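Local structure of uncharacterized protein (Neisseria gonorrhoeae, 5V77) at residues A[72-81]-A[92-100]; A[13-21]-A[33-44]. The protein is of unknown function but belongs to the NGO_1070-like family and folds as an all-beta protein, with two copies in the assembly. All coordinates share one frame; numbering follows the deposited sequence.

Contact 1. Residues A[72-81]-A[92-100]; sequences LFPLFIPEIE and IIDVGIIIK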
loop_
_atom_site.group_PDB
_atom_site.type_symbol
_atom_site.label_atom_id
_atom_site.label_comp_id
_atom_site.label_asym_id
_atom_site.label_seq_id
_atom_site.Cartn_x
_atom_site.Cartn_y
_atom_site.Cartn_z
ATOM N N LEU A 72 -7.965 7.987 -7.180
ATOM C CA LEU A 72 -7.160 6.837 -7.575
ATOM C C LEU A 72 -8.039 5.698 -8.077
ATOM O O LEU A 72 -7.830 5.180 -9.177
ATOM C CB LEU A 72 -6.300 6.390 -6.400
ATOM C CG LEU A 72 -5.510 5.090 -6.552
ATOM C CD1 LEU A 72 -4.495 5.220 -7.676
ATOM C CD2 LEU A 72 -4.829 4.738 -5.215
ATOM N N PHE A 73 -9.028 5.295 -7.282
ATOM C CA PHE A 73 -9.982 4.236 -7.597
ATOM C C PHE A 73 -11.278 4.832 -8.128
ATOM O O PHE A 73 -11.740 5.851 -7.615
ATOM C CB PHE A 73 -10.308 3.396 -6.361
ATOM C CG PHE A 73 -9.112 2.756 -5.717
ATOM C CD1 PHE A 73 -8.085 2.209 -6.476
ATOM C CD2 PHE A 73 -9.024 2.694 -4.336
ATOM C CE1 PHE A 73 -6.982 1.606 -5.855
ATOM C CE2 PHE A 73 -7.929 2.097 -3.707
ATOM C CZ PHE A 73 -6.906 1.567 -4.458
ATOM N N PRO A 74 -11.911 4.222 -9.144
ATOM C CA PRO A 74 -11.459 3.014 -9.849
ATOM C C PRO A 74 -10.327 3.356 -10.802
ATOM O O PRO A 74 -10.362 4.409 -11.427
ATOM C CB PRO A 74 -12.706 2.552 -10.627
ATOM C CG PRO A 74 -13.836 3.412 -10.140
ATOM C CD PRO A 74 -13.224 4.674 -9.620
ATOM N N LEU A 75 -9.328 2.496 -10.909
ATOM C CA LEU A 75 -8.173 2.761 -11.756
ATOM C C LEU A 75 -8.248 1.851 -12.977
ATOM O O LEU A 75 -8.049 0.640 -12.862
ATOM C CB LEU A 75 -6.885 2.539 -10.966
ATOM C CG LEU A 75 -5.549 2.824 -11.654
ATOM C CD1 LEU A 75 -5.401 4.320 -11.908
ATOM C CD2 LEU A 75 -4.389 2.294 -10.801
ATOM N N PHE A 76 -8.479 2.427 -14.145
ATOM C CA PHE A 76 -8.579 1.622 -15.353
ATOM C C PHE A 76 -7.184 1.283 -15.875
ATOM O O PHE A 76 -6.319 2.159 -15.981
ATOM C CB PHE A 76 -9.426 2.365 -16.382
ATOM C CG PHE A 76 -10.772 2.779 -15.841
ATOM C CD1 PHE A 76 -11.145 4.110 -15.795
ATOM C CD2 PHE A 76 -11.639 1.829 -15.322
ATOM C CE1 PHE A 76 -12.374 4.481 -15.278
ATOM C CE2 PHE A 76 -12.861 2.188 -14.805
ATOM C CZ PHE A 76 -13.235 3.518 -14.785
ATOM N N ILE A 77 -6.960 -0.002 -16.164
ATOM C CA ILE A 77 -5.639 -0.531 -16.477
ATOM C C ILE A 77 -5.706 -1.290 -17.796
ATOM O O ILE A 77 -6.443 -2.280 -17.902
ATOM C CB ILE A 77 -5.124 -1.452 -15.358
ATOM C CG1 ILE A 77 -4.980 -0.685 -14.039
ATOM C CG2 ILE A 77 -3.797 -2.079 -15.749
ATOM C CD1 ILE A 77 -4.695 -1.596 -12.851
ATOM N N PRO A 78 -4.957 -0.871 -18.822
ATOM C CA PRO A 78 -4.902 -1.672 -20.059
ATOM C C PRO A 78 -4.381 -3.087 -19.851
ATOM O O PRO A 78 -4.920 -4.033 -20.441
ATOM C CB PRO A 78 -3.965 -0.850 -20.956
ATOM C CG PRO A 78 -4.079 0.556 -20.428
ATOM C CD PRO A 78 -4.222 0.395 -18.943
ATOM N N GLU A 79 -3.335 -3.257 -19.049
ATOM C CA GLU A 79 -2.740 -4.567 -18.794
ATOM C C GLU A 79 -1.755 -4.424 -17.644
ATOM O O GLU A 79 -1.324 -3.319 -17.312
ATOM C CB GLU A 79 -2.030 -5.121 -20.032
ATOM C CG GLU A 79 -0.815 -4.310 -20.430
ATOM C CD GLU A 79 -0.302 -4.678 -21.808
ATOM O OE1 GLU A 79 -0.617 -5.790 -22.291
ATOM O OE2 GLU A 79 0.412 -3.845 -22.407
ATOM N N ILE A 80 -1.407 -5.558 -17.043
ATOM C CA ILE A 80 -0.519 -5.620 -15.885
ATOM C C ILE A 80 0.676 -6.496 -16.250
ATOM O O ILE A 80 0.503 -7.631 -16.708
ATOM C CB ILE A 80 -1.257 -6.161 -14.644
ATOM C CG1 ILE A 80 -2.382 -5.189 -14.275
ATOM C CG2 ILE A 80 -0.276 -6.360 -13.460
ATOM C CD1 ILE A 80 -3.302 -5.671 -13.175
ATOM N N GLU A 81 1.882 -5.956 -16.075
ATOM C CA GLU A 81 3.106 -6.690 -16.376
ATOM C C GLU A 81 3.452 -7.604 -15.211
ATOM O O GLU A 81 3.515 -7.151 -14.067
ATOM C CB GLU A 81 4.264 -5.726 -16.620
ATOM C CG GLU A 81 3.994 -4.647 -17.639
ATOM C CD GLU A 81 4.907 -3.449 -17.446
ATOM O OE1 GLU A 81 4.391 -2.326 -17.267
ATOM O OE2 GLU A 81 6.143 -3.637 -17.445
ATOM N N ILE A 92 3.836 -4.897 -12.272
ATOM C CA ILE A 92 3.995 -3.471 -12.508
ATOM C C ILE A 92 2.748 -2.957 -13.204
ATOM O O ILE A 92 2.336 -3.502 -14.234
ATOM C CB ILE A 92 5.251 -3.156 -13.333
ATOM C CG1 ILE A 92 6.492 -3.611 -12.571
ATOM C CG2 ILE A 92 5.321 -1.655 -13.622
ATOM C CD1 ILE A 92 7.781 -3.323 -13.294
ATOM N N ILE A 93 2.136 -1.929 -12.626
ATOM C CA ILE A 93 1.012 -1.224 -13.228
ATOM C C ILE A 93 1.503 0.173 -13.566
ATOM O O ILE A 93 1.957 0.898 -12.677
ATOM C CB ILE A 93 -0.190 -1.163 -12.274
ATOM C CG1 ILE A 93 -0.700 -2.577 -11.950
ATOM C CG2 ILE A 93 -1.279 -0.265 -12.860
ATOM C CD1 ILE A 93 -1.652 -2.621 -10.769
ATOM N N ASP A 94 1.429 0.555 -14.835
ATOM C CA ASP A 94 1.936 1.862 -15.259
ATOM C C ASP A 94 0.839 2.545 -16.071
ATOM O O ASP A 94 0.692 2.278 -17.264
ATOM C CB ASP A 94 3.231 1.709 -16.050
ATOM C CG ASP A 94 3.925 3.039 -16.317
ATOM O OD1 ASP A 94 3.268 4.102 -16.262
ATOM O OD2 ASP A 94 5.141 3.017 -16.598
ATOM N N VAL A 95 0.059 3.408 -15.416
ATOM C CA VAL A 95 -1.021 4.144 -16.072
ATOM C C VAL A 95 -0.953 5.607 -15.661
ATOM O O VAL A 95 -1.962 6.218 -15.283
ATOM C CB VAL A 95 -2.395 3.539 -15.736
ATOM C CG1 VAL A 95 -2.516 2.167 -16.362
ATOM C CG2 VAL A 95 -2.588 3.435 -14.230
ATOM N N GLY A 96 0.235 6.184 -15.744
ATOM C CA GLY A 96 0.445 7.516 -15.218
ATOM C C GLY A 96 0.778 7.362 -13.754
ATOM O O GLY A 96 1.911 7.589 -13.337
ATOM N N ILE A 97 -0.213 6.938 -12.971
ATOM C CA ILE A 97 0.063 6.380 -11.658
ATOM C C ILE A 97 0.841 5.084 -11.850
ATOM O O ILE A 97 0.596 4.332 -12.800
ATOM C CB ILE A 97 -1.266 6.164 -10.917
ATOM C CG1 ILE A 97 -1.892 7.524 -10.587
ATOM C CG2 ILE A 97 -1.092 5.298 -9.693
ATOM C CD1 ILE A 97 -3.385 7.530 -10.688
ATOM N N ILE A 98 1.804 4.824 -10.973
ATOM C CA ILE A 98 2.616 3.612 -11.036
ATOM C C ILE A 98 2.469 2.834 -9.735
ATOM O O ILE A 98 2.576 3.405 -8.646
ATOM C CB ILE A 98 4.094 3.938 -11.313
ATOM C CG1 ILE A 98 4.218 4.581 -12.697
ATOM C CG2 ILE A 98 4.951 2.687 -11.206
ATOM C CD1 ILE A 98 5.630 4.671 -13.223
ATOM N N ILE A 99 2.221 1.530 -9.858
ATOM C CA ILE A 99 2.162 0.611 -8.732
ATOM C C ILE A 99 3.102 -0.548 -9.031
ATOM O O ILE A 99 3.007 -1.168 -10.096
ATOM C CB ILE A 99 0.733 0.090 -8.477
ATOM C CG1 ILE A 99 -0.185 1.231 -8.033
ATOM C CG2 ILE A 99 0.755 -1.033 -7.396
ATOM C CD1 ILE A 99 -1.675 0.925 -8.180
ATOM N N LYS A 100 4.007 -0.846 -8.096
ATOM C CA LYS A 100 4.918 -1.979 -8.228
ATOM C C LYS A 100 4.809 -2.807 -6.962
ATOM O O LYS A 100 4.863 -2.256 -5.859
ATOM C CB LYS A 100 6.377 -1.539 -8.413
ATOM C CG LYS A 100 6.691 -0.784 -9.698
ATOM C CD LYS A 100 8.206 -0.610 -9.838
ATOM C CE LYS A 100 8.581 0.181 -11.080
ATOM N NZ LYS A 100 10.058 0.372 -11.192
HETATM O O HOH W 1 0.494 -1.338 -16.847
#

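Contact 2. Residues A[13-21]-A[33-44]; sequences IFHNVSLYE and LSFTDTIEGNYF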
loop_
_atom_site.group_PDB
_atom_site.type_symbol
_atom_site.label_atom_id
_atom_site.label_comp_id
_atom_site.label_asym_id
_atom_site.label_seq_id
_atom_site.Cartn_x
_atom_site.Cartn_y
_atom_site.Cartn_z
ATOM N N ILE A 13 -0.941 -9.668 -18.095
ATOM C CA ILE A 13 -2.156 -10.283 -17.587
ATOM C C ILE A 13 -3.196 -9.198 -17.335
ATOM O O ILE A 13 -2.896 -8.004 -17.345
ATOM C CB ILE A 13 -1.907 -11.102 -16.310
ATOM C CG1 ILE A 13 -1.472 -10.185 -15.156
ATOM C CG2 ILE A 13 -0.878 -12.186 -16.579
ATOM C CD1 ILE A 13 -1.452 -10.852 -13.811
ATOM N N PHE A 14 -4.445 -9.639 -17.144
ATOM C CA PHE A 14 -5.540 -8.766 -16.714
ATOM C C PHE A 14 -5.718 -7.587 -17.677
ATOM O O PHE A 14 -5.572 -6.416 -17.311
ATOM C CB PHE A 14 -5.319 -8.293 -15.271
ATOM C CG PHE A 14 -5.853 -9.247 -14.241
ATOM C CD1 PHE A 14 -5.479 -10.578 -14.253
ATOM C CD2 PHE A 14 -6.728 -8.815 -13.259
ATOM C CE1 PHE A 14 -5.973 -11.472 -13.316
ATOM C CE2 PHE A 14 -7.215 -9.718 -12.313
ATOM C CZ PHE A 14 -6.843 -11.032 -12.349
ATOM N N HIS A 15 -6.045 -7.919 -18.928
ATOM C CA HIS A 15 -6.262 -6.888 -19.935
ATOM C C HIS A 15 -7.570 -6.151 -19.680
ATOM O O HIS A 15 -8.598 -6.768 -19.378
ATOM C CB HIS A 15 -6.295 -7.493 -21.337
ATOM C CG HIS A 15 -4.956 -7.907 -21.863
ATOM N ND1 HIS A 15 -4.014 -8.555 -21.093
ATOM C CD2 HIS A 15 -4.414 -7.790 -23.096
ATOM C CE1 HIS A 15 -2.945 -8.805 -21.827
ATOM N NE2 HIS A 15 -3.160 -8.346 -23.045
ATOM N N ASN A 16 -7.521 -4.825 -19.801
ATOM C CA ASN A 16 -8.690 -3.955 -19.731
ATOM C C ASN A 16 -9.522 -4.221 -18.474
ATOM O O ASN A 16 -10.700 -4.565 -18.528
ATOM C CB ASN A 16 -9.523 -4.092 -21.013
ATOM C CG ASN A 16 -8.717 -3.746 -22.264
ATOM O OD1 ASN A 16 -7.742 -2.989 -22.205
ATOM N ND2 ASN A 16 -9.114 -4.305 -23.398
ATOM N N VAL A 17 -8.884 -4.044 -17.317
ATOM C CA VAL A 17 -9.543 -4.228 -16.034
ATOM C C VAL A 17 -9.562 -2.904 -15.269
ATOM O O VAL A 17 -8.877 -1.945 -15.615
ATOM C CB VAL A 17 -8.859 -5.318 -15.192
ATOM C CG1 VAL A 17 -9.016 -6.676 -15.870
ATOM C CG2 VAL A 17 -7.402 -4.961 -15.016
ATOM N N SER A 18 -10.325 -2.889 -14.179
ATOM C CA SER A 18 -10.482 -1.706 -13.335
ATOM C C SER A 18 -10.159 -2.092 -11.901
ATOM O O SER A 18 -10.888 -2.884 -11.300
ATOM C CB SER A 18 -11.906 -1.159 -13.440
ATOM O OG SER A 18 -12.063 -0.017 -12.610
ATOM N N LEU A 19 -9.077 -1.529 -11.359
ATOM C CA LEU A 19 -8.682 -1.774 -9.975
ATOM C C LEU A 19 -9.516 -0.922 -9.024
ATOM O O LEU A 19 -9.582 0.302 -9.173
ATOM C CB LEU A 19 -7.202 -1.454 -9.800
ATOM C CG LEU A 19 -6.666 -1.505 -8.364
ATOM C CD1 LEU A 19 -6.619 -2.950 -7.910
ATOM C CD2 LEU A 19 -5.288 -0.902 -8.344
ATOM N N TYR A 20 -10.152 -1.559 -8.030
ATOM C CA TYR A 20 -10.983 -0.804 -7.102
ATOM C C TYR A 20 -10.561 -0.938 -5.648
ATOM O O TYR A 20 -11.124 -0.234 -4.803
ATOM C CB TYR A 20 -12.471 -1.183 -7.243
ATOM C CG TYR A 20 -12.857 -2.580 -6.785
ATOM C CD1 TYR A 20 -12.884 -3.648 -7.677
ATOM C CD2 TYR A 20 -13.221 -2.824 -5.461
ATOM C CE1 TYR A 20 -13.243 -4.940 -7.249
ATOM C CE2 TYR A 20 -13.581 -4.094 -5.024
ATOM C CZ TYR A 20 -13.587 -5.151 -5.929
ATOM O OH TYR A 20 -13.953 -6.414 -5.505
ATOM N N GLU A 21 -9.595 -1.793 -5.324
ATOM C CA GLU A 21 -9.126 -1.832 -3.945
ATOM C C GLU A 21 -7.799 -2.565 -3.853
ATOM O O GLU A 21 -7.459 -3.408 -4.687
ATOM C CB GLU A 21 -10.146 -2.495 -3.018
ATOM C CG GLU A 21 -10.351 -3.940 -3.339
ATOM C CD GLU A 21 -11.319 -4.604 -2.403
ATOM O OE1 GLU A 21 -12.061 -3.892 -1.707
ATOM O OE2 GLU A 21 -11.342 -5.848 -2.365
ATOM N N LEU A 33 -5.193 -7.293 -4.772
ATOM C CA LEU A 33 -5.733 -6.256 -5.636
ATOM C C LEU A 33 -6.983 -6.816 -6.292
ATOM O O LEU A 33 -6.938 -7.919 -6.836
ATOM C CB LEU A 33 -4.705 -5.854 -6.697
ATOM C CG LEU A 33 -3.616 -4.852 -6.302
ATOM C CD1 LEU A 33 -2.752 -5.396 -5.168
ATOM C CD2 LEU A 33 -2.732 -4.535 -7.506
ATOM N N SER A 34 -8.099 -6.081 -6.228
ATOM C CA SER A 34 -9.350 -6.583 -6.786
ATOM C C SER A 34 -9.815 -5.706 -7.934
ATOM O O SER A 34 -9.637 -4.483 -7.906
ATOM C CB SER A 34 -10.443 -6.670 -5.728
ATOM O OG SER A 34 -10.068 -7.626 -4.746
ATOM N N PHE A 35 -10.464 -6.351 -8.915
ATOM C CA PHE A 35 -10.742 -5.740 -10.206
ATOM C C PHE A 35 -12.165 -6.030 -10.650
ATOM O O PHE A 35 -12.707 -7.103 -10.376
ATOM C CB PHE A 35 -9.802 -6.275 -11.295
ATOM C CG PHE A 35 -8.344 -6.084 -10.988
ATOM C CD1 PHE A 35 -7.659 -7.017 -10.210
ATOM C CD2 PHE A 35 -7.655 -4.979 -11.487
ATOM C CE1 PHE A 35 -6.297 -6.852 -9.924
ATOM C CE2 PHE A 35 -6.301 -4.804 -11.217
ATOM C CZ PHE A 35 -5.618 -5.735 -10.433
ATOM N N THR A 36 -12.750 -5.068 -11.362
ATOM C CA THR A 36 -13.947 -5.270 -12.174
ATOM C C THR A 36 -13.567 -5.279 -13.650
ATOM O O THR A 36 -12.465 -4.879 -14.037
ATOM C CB THR A 36 -14.990 -4.169 -11.926
ATOM O OG1 THR A 36 -14.418 -2.890 -12.255
ATOM C CG2 THR A 36 -15.448 -4.170 -10.469
ATOM N N ASP A 37 -14.502 -5.748 -14.478
ATOM C CA ASP A 37 -14.360 -5.627 -15.919
ATOM C C ASP A 37 -14.764 -4.219 -16.346
ATOM O O ASP A 37 -15.355 -3.456 -15.577
ATOM C CB ASP A 37 -15.207 -6.679 -16.644
ATOM C CG ASP A 37 -16.699 -6.385 -16.580
ATOM O OD1 ASP A 37 -17.173 -5.513 -17.339
ATOM O OD2 ASP A 37 -17.411 -7.043 -15.791
ATOM N N THR A 38 -14.416 -3.862 -17.578
ATOM C CA THR A 38 -14.689 -2.519 -18.070
ATOM C C THR A 38 -15.830 -2.493 -19.083
ATOM O O THR A 38 -15.968 -1.518 -19.827
ATOM C CB THR A 38 -13.414 -1.904 -18.659
ATOM O OG1 THR A 38 -12.931 -2.727 -19.726
ATOM C CG2 THR A 38 -12.316 -1.801 -17.567
ATOM N N ILE A 39 -16.656 -3.541 -19.114
ATOM C CA ILE A 39 -17.844 -3.576 -19.962
ATOM C C ILE A 39 -19.085 -3.426 -19.088
ATOM O O ILE A 39 -19.588 -2.313 -18.894
ATOM C CB ILE A 39 -17.898 -4.869 -20.793
ATOM C CG1 ILE A 39 -16.581 -5.061 -21.546
ATOM C CG2 ILE A 39 -19.063 -4.828 -21.772
ATOM C CD1 ILE A 39 -16.535 -6.314 -22.389
ATOM N N GLU A 40 -19.587 -4.540 -18.544
ATOM C CA GLU A 40 -20.717 -4.461 -17.622
ATOM C C GLU A 40 -20.326 -3.861 -16.278
ATOM O O GLU A 40 -21.205 -3.393 -15.544
ATOM C CB GLU A 40 -21.331 -5.847 -17.399
ATOM C CG GLU A 40 -22.166 -6.369 -18.563
ATOM C CD GLU A 40 -22.612 -7.813 -18.365
ATOM O OE1 GLU A 40 -23.006 -8.175 -17.231
ATOM O OE2 GLU A 40 -22.559 -8.586 -19.346
ATOM N N GLY A 41 -19.038 -3.861 -15.939
ATOM C CA GLY A 41 -18.603 -3.351 -14.654
ATOM C C GLY A 41 -18.768 -4.316 -13.504
ATOM O O GLY A 41 -18.755 -3.892 -12.344
ATOM N N ASN A 42 -18.923 -5.607 -13.784
ATOM C CA ASN A 42 -19.077 -6.579 -12.717
ATOM C C ASN A 42 -17.719 -6.976 -12.163
ATOM O O ASN A 42 -16.676 -6.752 -12.779
ATOM C CB ASN A 42 -19.813 -7.823 -13.219
ATOM C CG ASN A 42 -21.276 -7.557 -13.504
ATOM O OD1 ASN A 42 -21.754 -7.776 -14.614
ATOM N ND2 ASN A 42 -21.996 -7.086 -12.497
ATOM N N TYR A 43 -17.747 -7.586 -10.981
ATOM C CA TYR A 43 -16.543 -8.176 -10.424
ATOM C C TYR A 43 -15.873 -9.072 -11.454
ATOM O O TYR A 43 -16.540 -9.804 -12.187
ATOM C CB TYR A 43 -16.880 -8.987 -9.181
ATOM C CG TYR A 43 -15.655 -9.587 -8.547
ATOM C CD1 TYR A 43 -14.832 -8.810 -7.741
ATOM C CD2 TYR A 43 -15.305 -10.915 -8.770
ATOM C CE1 TYR A 43 -13.704 -9.341 -7.146
ATOM C CE2 TYR A 43 -14.168 -11.462 -8.186
ATOM C CZ TYR A 43 -13.380 -10.674 -7.381
ATOM O OH TYR A 43 -12.260 -11.204 -6.804
ATOM N N PHE A 44 -14.548 -9.007 -11.514
ATOM C CA PHE A 44 -13.804 -9.882 -12.415
ATOM C C PHE A 44 -12.878 -10.815 -11.646
ATOM O O PHE A 44 -12.988 -12.040 -11.779
ATOM C CB PHE A 44 -13.029 -9.060 -13.461
ATOM C CG PHE A 44 -12.151 -9.903 -14.367
ATOM C CD1 PHE A 44 -12.711 -10.725 -15.330
ATOM C CD2 PHE A 44 -10.769 -9.885 -14.230
ATOM C CE1 PHE A 44 -11.908 -11.498 -16.156
ATOM C CE2 PHE A 44 -9.965 -10.658 -15.047
ATOM C CZ PHE A 44 -10.534 -11.459 -16.010
HETATM O O HOH W 2 -13.209 -5.780 -19.392
HETATM O O HOH W 3 -13.686 -0.796 -10.554
HETATM O O HOH W 4 -8.766 -6.911 -2.603
#

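Contact 1. Residues A[72-81]-A[92-100]
Glu81 and Ile92 form an antiparallel hydrogen-bonded pair, Glu81 N giving to Ile92 O at 3.1 Å and Ile92 N to Glu81 O at 2.9 Å. Toward Pro78 the backbones part, and a water fills the gap, donating to Glu79 O and accepting from Asp94 N. Ile80 runs alongside Ile93 in the same direction, their CG1 atoms 3.9 Å apart. Ile77 meets Ile93 at about a right angle, its CD1 3.7 Å from Ile93 CG2; with CG1 beside the backbone N (chi1 -62°) and the chain extended, CD1 also reaches Ile93 CD1. The two methyls of Val95 divide the work: CG1 packs on Pro78 CD at 3.6 Å, while CG2 meets the tip of Leu75. That leucine forks, CD1 touching Ile97 CD1 and CD2 meeting Ile99 CD1 tip to tip, 4.0 Å in each case. Leu72 CD1 adds a last contact on Ile97. On the more exposed face, the Glu81 carboxylate lies beside Ile92 CG2 while its OE2 hydrogen-bonds Tyr83 OH. Two backbone bonds and a water thus hold one end of this antiparallel pairing, and beyond them the join between 72-78 and the hairpin 92-100 rests on aliphatic packing, buried at Leu72, Leu75, Ile77, Ile97 and Ile99 and more open at Val95 and Pro78.

Contact 2. Residues A[13-21]-A[33-44]
Phe14 presents its ring edge to one face of Phe35, an edge-to-face pair with centroids 5.0 Å apart and planes at 65°. Phe44 in turn points its edge at a face of Phe14, CE2 standing over the ring centre, so the three rings form a cluster. A water donates to Asn16 O and accepts from Thr38 N. Val17 splits its methyls between two rings, CG2 lying 3.5 Å from Phe35 CD2 and CG1 touching Phe44 CD2. Ser18 and Thr36 are a hydrogen-bonded antiparallel pair, Ser18 N to Thr36 O and Thr36 N to Ser18 O, each 2.9 Å, and a second water joins Ser18 OG to Thr36 OG1. Leu19 lays CD1 over the Phe35 face remote from Phe14, a CH-pi contact 4.1 Å from the centroid; Phe35 is therefore clamped on both faces. Tyr20 N bonds Ser34 O at 3.0 Å. With chi1 at 69°, which sets CG between backbone N and carbonyl carbon, the Tyr20 ring lies across Ser34 and Thr36, and its OH meets the edge of Tyr43, 3.4 Å from CE1. Glu21 O accepts from Ser34 N, and a third water bridges Glu21 OE2 and Ser34 OG. In the connection to Tyr43, Asp37 OD1 accepts from Ile39 N in an Asx turn and also from Gly41 N. The hairpin of strands 17-25 and 30-37 is flanked by strand 75-84, where Asn16 and Val17 opposite Ile77 make a G1 beta bulge, and by strand 43-58, whose Ile47 packs on Phe14 and Phe35.

In the fold
From the N terminus the chain first meets contact 2, which closes the 17-25/30-37 hairpin and takes in the turn to strand 43-58. That long strand and the following loop then lead to contact 1, where 75-84 pairs with 89-94 and the next strand, 98-103, folds back alongside. The two contacts are in series, neither nested nor crossed, with centres about 11 Å apart. Strand 75-84 joins them directly: Ile77 N and Val17 O, and Asn16 N and Pro78 O, are probable hydrogen bonds, each 2.8 Å. Strand 98-103 of contact 1 also neighbours strand 43-58, which begins in contact 2, so both hairpins belong to one antiparallel sheet. At Leu72 and Phe73, contact 1 also meets the second subunit.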